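Single-stranded-DNA-specific exonuclease RecJ (Thermus thermophilus, PDB 2ZXR) degrades single-stranded DNA from the 5' end as an exonuclease that requires divalent metal ions and has no detectable activity on single-stranded RNA. Local coordinates at residues 39-42 against 43-47; 440-443 against 444-447. All coordinates share one frame; numbering follows the deposited sequence.

Contact 1. Residues 39-42 against 43-47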
loop_
_atom_site.group_PDB
_atom_site.type_symbol
_atom_site.label_atom_id
_atom_site.label_comp_id
_atom_site.label_asym_id
_atom_site.label_seq_id
_atom_site.Cartn_x
_atom_site.Cartn_y
_atom_site.Cartn_z
ATOM N N GLY A 39 -3.871 7.776 -10.390
ATOM C CA GLY A 39 -3.492 8.166 -11.737
ATOM C C GLY A 39 -4.098 7.362 -12.872
ATOM O O GLY A 39 -3.639 7.479 -14.008
ATOM N N PHE A 40 -5.105 6.535 -12.598
ATOM C CA PHE A 40 -5.739 5.766 -13.671
ATOM C C PHE A 40 -6.822 6.627 -14.319
ATOM O O PHE A 40 -7.837 6.926 -13.694
ATOM C CB PHE A 40 -6.355 4.470 -13.130
ATOM C CG PHE A 40 -5.341 3.496 -12.584
ATOM C CD1 PHE A 40 -4.914 3.579 -11.267
ATOM C CD2 PHE A 40 -4.800 2.505 -13.399
ATOM C CE1 PHE A 40 -3.963 2.690 -10.763
ATOM C CE2 PHE A 40 -3.849 1.611 -12.905
ATOM C CZ PHE A 40 -3.431 1.705 -11.586
ATOM N N ARG A 41 -6.607 7.022 -15.573
ATOM C CA ARG A 41 -7.558 7.875 -16.277
ATOM C C ARG A 41 -8.296 7.215 -17.438
ATOM O O ARG A 41 -9.502 7.397 -17.581
ATOM C CB ARG A 41 -6.850 9.140 -16.775
ATOM C CG ARG A 41 -6.122 9.914 -15.679
ATOM C CD ARG A 41 -6.982 10.072 -14.421
ATOM N NE ARG A 41 -6.243 10.658 -13.300
ATOM C CZ ARG A 41 -5.941 11.949 -13.189
ATOM N NH1 ARG A 41 -5.263 12.384 -12.132
ATOM N NH2 ARG A 41 -6.326 12.806 -14.132
ATOM N N ARG A 42 -7.577 6.457 -18.265
ATOM C CA ARG A 42 -8.180 5.776 -19.415
ATOM C C ARG A 42 -8.133 4.268 -19.190
ATOM O O ARG A 42 -7.412 3.804 -18.308
ATOM C CB ARG A 42 -7.414 6.127 -20.691
ATOM C CG ARG A 42 -7.146 7.612 -20.848
ATOM C CD ARG A 42 -6.438 7.911 -22.147
ATOM N NE ARG A 42 -5.155 7.223 -22.255
ATOM C CZ ARG A 42 -4.104 7.450 -21.467
ATOM N NH1 ARG A 42 -4.172 8.355 -20.493
ATOM N NH2 ARG A 42 -2.975 6.775 -21.659
ATOM N N LYS A 43 -8.894 3.506 -19.976
ATOM C CA LYS A 43 -8.908 2.049 -19.827
ATOM C C LYS A 43 -7.523 1.415 -19.946
ATOM O O LYS A 43 -7.228 0.426 -19.271
ATOM C CB LYS A 43 -9.832 1.401 -20.861
ATOM C CG LYS A 43 -11.312 1.433 -20.515
ATOM C CD LYS A 43 -12.100 0.508 -21.442
ATOM C CE LYS A 43 -13.605 0.642 -21.244
ATOM N NZ LYS A 43 -14.014 0.322 -19.854
ATOM N N GLU A 44 -6.673 1.982 -20.797
ATOM C CA GLU A 44 -5.325 1.444 -21.000
ATOM C C GLU A 44 -4.358 1.703 -19.844
ATOM O O GLU A 44 -3.207 1.254 -19.878
ATOM C CB GLU A 44 -4.724 1.972 -22.320
ATOM C CG GLU A 44 -5.058 3.426 -22.660
ATOM C CD GLU A 44 -6.271 3.559 -23.585
ATOM O OE1 GLU A 44 -6.154 3.200 -24.778
ATOM O OE2 GLU A 44 -7.343 4.018 -23.120
ATOM N N ASP A 45 -4.821 2.422 -18.823
ATOM C CA ASP A 45 -3.988 2.724 -17.658
ATOM C C ASP A 45 -4.159 1.580 -16.665
ATOM O O ASP A 45 -3.337 1.377 -15.768
ATOM C CB ASP A 45 -4.440 4.033 -17.004
ATOM C CG ASP A 45 -4.536 5.186 -17.996
ATOM O OD1 ASP A 45 -4.678 4.910 -19.210
ATOM O OD2 ASP A 45 -4.492 6.363 -17.560
ATOM N N LEU A 46 -5.254 0.848 -16.835
ATOM C CA LEU A 46 -5.564 -0.289 -15.987
ATOM C C LEU A 46 -4.801 -1.486 -16.511
ATOM O O LEU A 46 -4.394 -2.376 -15.758
ATOM C CB LEU A 46 -7.057 -0.577 -16.031
ATOM C CG LEU A 46 -7.901 0.417 -15.243
ATOM C CD1 LEU A 46 -9.366 0.003 -15.337
ATOM C CD2 LEU A 46 -7.435 0.431 -13.782
ATOM N N ASP A 47 -4.617 -1.504 -17.824
ATOM C CA ASP A 47 -3.884 -2.578 -18.458
ATOM C C ASP A 47 -2.787 -2.035 -19.332
ATOM O O ASP A 47 -2.861 -2.081 -20.561
ATOM C CB ASP A 47 -4.809 -3.477 -19.266
ATOM C CG ASP A 47 -5.136 -4.752 -18.526
ATOM O OD1 ASP A 47 -5.880 -4.658 -17.525
ATOM O OD2 ASP A 47 -4.632 -5.835 -18.928
#
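The Arg42 guanidinium lies with one face over a carboxylate oxygen: Asp45 OD1 stands 3.4 Å from Arg42 CZ, above the centre of the group. With the two planes 68° apart and no N-H directed at this oxygen, the pairing is one of charge alone. A bend at chi3 (-59°) folds the arginine over Asp45, while its NE also forms a long salt bridge with OE2 of Glu44, completing a small charge network. The Phe40 ring instead presents an edge to the backbone: its CE2 comes within 2.9 Å of Asp45 O, a tight approach near the ring plane. Leu46 adds an oblique apolar contact, its CD2 lying 3.4 Å from Phe40 CD2.

The other oxygen of Asp45 serves the main chain. Its OD2 accepts from Arg41 N at 3.0 Å, and from Arg42 N at 3.2 Å with a nearly straight N-H (172°). Both donors approach from above the same face of the carboxylate, and this one oxygen thereby ties down two consecutive amides. In return Asp45 N donates to Arg42 O at 3.0 Å. Outside the pair, Tyr35 touches both Phe40 and Leu46. The phi/psi values of Lys43 and Glu44 fit a type I beta turn closed by that Asp45-Arg42 bond and followed by an overlapping Leu46-Lys43 turn, just beyond the Schellman motif at Gly39 that ends helix 29-37.

Contact 2. Residues 440-443 against 444-447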
loop_
_atom_site.group_PDB
_atom_site.type_symbol
_atom_site.label_atom_id
_atom_site.label_comp_id
_atom_site.label_asym_id
_atom_site.label_seq_id
_atom_site.Cartn_x
_atom_site.Cartn_y
_atom_site.Cartn_z
ATOM N N LEU A 440 -22.668 -2.054 -1.901
ATOM C CA LEU A 440 -21.369 -2.687 -1.671
ATOM C C LEU A 440 -20.871 -3.709 -2.708
ATOM O O LEU A 440 -19.686 -3.733 -3.049
ATOM C CB LEU A 440 -21.345 -3.286 -0.270
ATOM C CG LEU A 440 -21.548 -2.220 0.826
ATOM C CD1 LEU A 440 -21.317 -2.865 2.185
ATOM C CD2 LEU A 440 -20.572 -1.027 0.611
ATOM N N PRO A 441 -21.755 -4.585 -3.198
ATOM C CA PRO A 441 -21.324 -5.574 -4.201
ATOM C C PRO A 441 -20.789 -4.876 -5.459
ATOM O O PRO A 441 -19.681 -5.194 -5.958
ATOM C CB PRO A 441 -22.608 -6.373 -4.480
ATOM C CG PRO A 441 -23.308 -6.334 -3.122
ATOM C CD PRO A 441 -23.096 -4.892 -2.670
ATOM N N GLN A 442 -21.553 -3.902 -5.949
ATOM C CA GLN A 442 -21.148 -3.184 -7.143
ATOM C C GLN A 442 -19.864 -2.413 -6.888
ATOM O O GLN A 442 -18.984 -2.368 -7.754
ATOM C CB GLN A 442 -22.255 -2.221 -7.615
ATOM C CG GLN A 442 -21.891 -1.383 -8.864
ATOM C CD GLN A 442 -21.639 -2.229 -10.108
ATOM O OE1 GLN A 442 -21.060 -1.751 -11.099
ATOM N NE2 GLN A 442 -22.076 -3.489 -10.073
ATOM N N VAL A 443 -19.764 -1.778 -5.718
ATOM C CA VAL A 443 -18.554 -1.037 -5.415
ATOM C C VAL A 443 -17.393 -2.031 -5.381
ATOM O O VAL A 443 -16.332 -1.767 -5.936
ATOM C CB VAL A 443 -18.641 -0.292 -4.061
ATOM C CG1 VAL A 443 -17.238 0.242 -3.665
ATOM C CG2 VAL A 443 -19.624 0.901 -4.191
ATOM N N PHE A 444 -17.603 -3.169 -4.719
ATOM C CA PHE A 444 -16.562 -4.176 -4.651
ATOM C C PHE A 444 -16.121 -4.611 -6.036
ATOM O O PHE A 444 -14.934 -4.641 -6.309
ATOM C CB PHE A 444 -17.015 -5.405 -3.877
ATOM C CG PHE A 444 -15.940 -6.445 -3.749
ATOM C CD1 PHE A 444 -14.984 -6.354 -2.743
ATOM C CD2 PHE A 444 -15.842 -7.490 -4.683
ATOM C CE1 PHE A 444 -13.929 -7.292 -2.657
ATOM C CE2 PHE A 444 -14.794 -8.431 -4.615
ATOM C CZ PHE A 444 -13.840 -8.330 -3.601
ATOM N N ARG A 445 -17.065 -4.944 -6.917
ATOM C CA ARG A 445 -16.695 -5.375 -8.271
ATOM C C ARG A 445 -15.966 -4.268 -9.031
ATOM O O ARG A 445 -15.072 -4.553 -9.833
ATOM C CB ARG A 445 -17.934 -5.846 -9.078
ATOM C CG ARG A 445 -18.623 -7.118 -8.522
ATOM C CD ARG A 445 -19.827 -7.600 -9.400
ATOM N NE ARG A 445 -20.884 -6.597 -9.486
ATOM C CZ ARG A 445 -22.037 -6.621 -8.811
ATOM N NH1 ARG A 445 -22.345 -7.614 -7.982
ATOM N NH2 ARG A 445 -22.869 -5.605 -8.940
ATOM N N GLU A 446 -16.313 -3.006 -8.770
ATOM C CA GLU A 446 -15.653 -1.891 -9.468
ATOM C C GLU A 446 -14.207 -1.648 -9.004
ATOM O O GLU A 446 -13.360 -1.231 -9.802
ATOM C CB GLU A 446 -16.498 -0.605 -9.336
ATOM C CG GLU A 446 -17.753 -0.591 -10.236
ATOM C CD GLU A 446 -18.760 0.486 -9.849
ATOM O OE1 GLU A 446 -18.419 1.370 -9.035
ATOM O OE2 GLU A 446 -19.900 0.455 -10.361
ATOM N N LEU A 447 -13.928 -1.901 -7.728
ATOM C CA LEU A 447 -12.581 -1.740 -7.165
ATOM C C LEU A 447 -11.652 -2.871 -7.619
ATOM O O LEU A 447 -10.429 -2.746 -7.545
ATOM C CB LEU A 447 -12.632 -1.763 -5.637
ATOM C CG LEU A 447 -13.318 -0.550 -5.013
ATOM C CD1 LEU A 447 -13.443 -0.724 -3.505
ATOM C CD2 LEU A 447 -12.524 0.686 -5.345
#
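Phe444 N donates to Leu440 O at 2.7 Å, the shortest of four successive i to i+4 bonds that define this stretch as alpha-helical. The next bond, Arg445 N to Pro441 O, measures 2.8 Å. Glu446 N follows on Gln442 O, and Leu447 N on Val443 O.

Above this backbone the side chains meet one turn apart. Arg445 runs back along the helix, and the bend at chi3 (-61°) lays one guanidinium face over the first turn, with Pro441 O 3.9 Å above the plane near its centre. At the same end, Arg445 NH1 comes to 3.7 Å from Pro441 CB, alongside the pyrrolidine ring. Gln442 stands between two charged neighbours: its amide lies close to Arg445 on one hand and Glu446 on the other, although the assignment of its O and N is doubtful. The position of the chain does not depend on that assignment: Gln442 CG lies 3.1 Å from Glu446 OE2. That carboxylate has its main polar partner outside the helix, a salt bridge from OE2 to Arg625. Val443 and Leu447 are purely apolar and run alongside each other in the same direction, Val443 CG1 3.9 Å from Leu447 CD1.

The helix packs between strands 503-514 and 517-528 and helix 29-37. Leu440, Pro441 and Phe444 touch Tyr520 of strand 517-528, and Phe444 reaches Leu509 of strand 503-514; Glu446 and Leu447 pack on helix 29-37, and Val443 touches both Leu509 and that helix. Helix 440-447 itself is the crossover of the beta-alpha-beta unit joining strands 426-433 and 462-466.

In the fold
Contacts 1 and 2 are both local and partly buried, their centres 18 Å apart and their nearest atoms about 7 Å apart without touching. Helix 29-37 relates them: residues 39-47 follow it and pack on its Tyr35, while helix 440-447 rests against Ala31, and Tyr35 OH also bonds to Glu446 O. Contact 1 is the more exposed, with four exposed and two buried residues against one and four in contact 2. Its irregular loop depends on a side-chain carboxylate to hold backbone amides, whereas in contact 2 repeating main-chain bonds provide the order and Leu440, Val443, Phe444, Glu446 and Leu447 pack on neighbouring elements. Both lie away from the metal site.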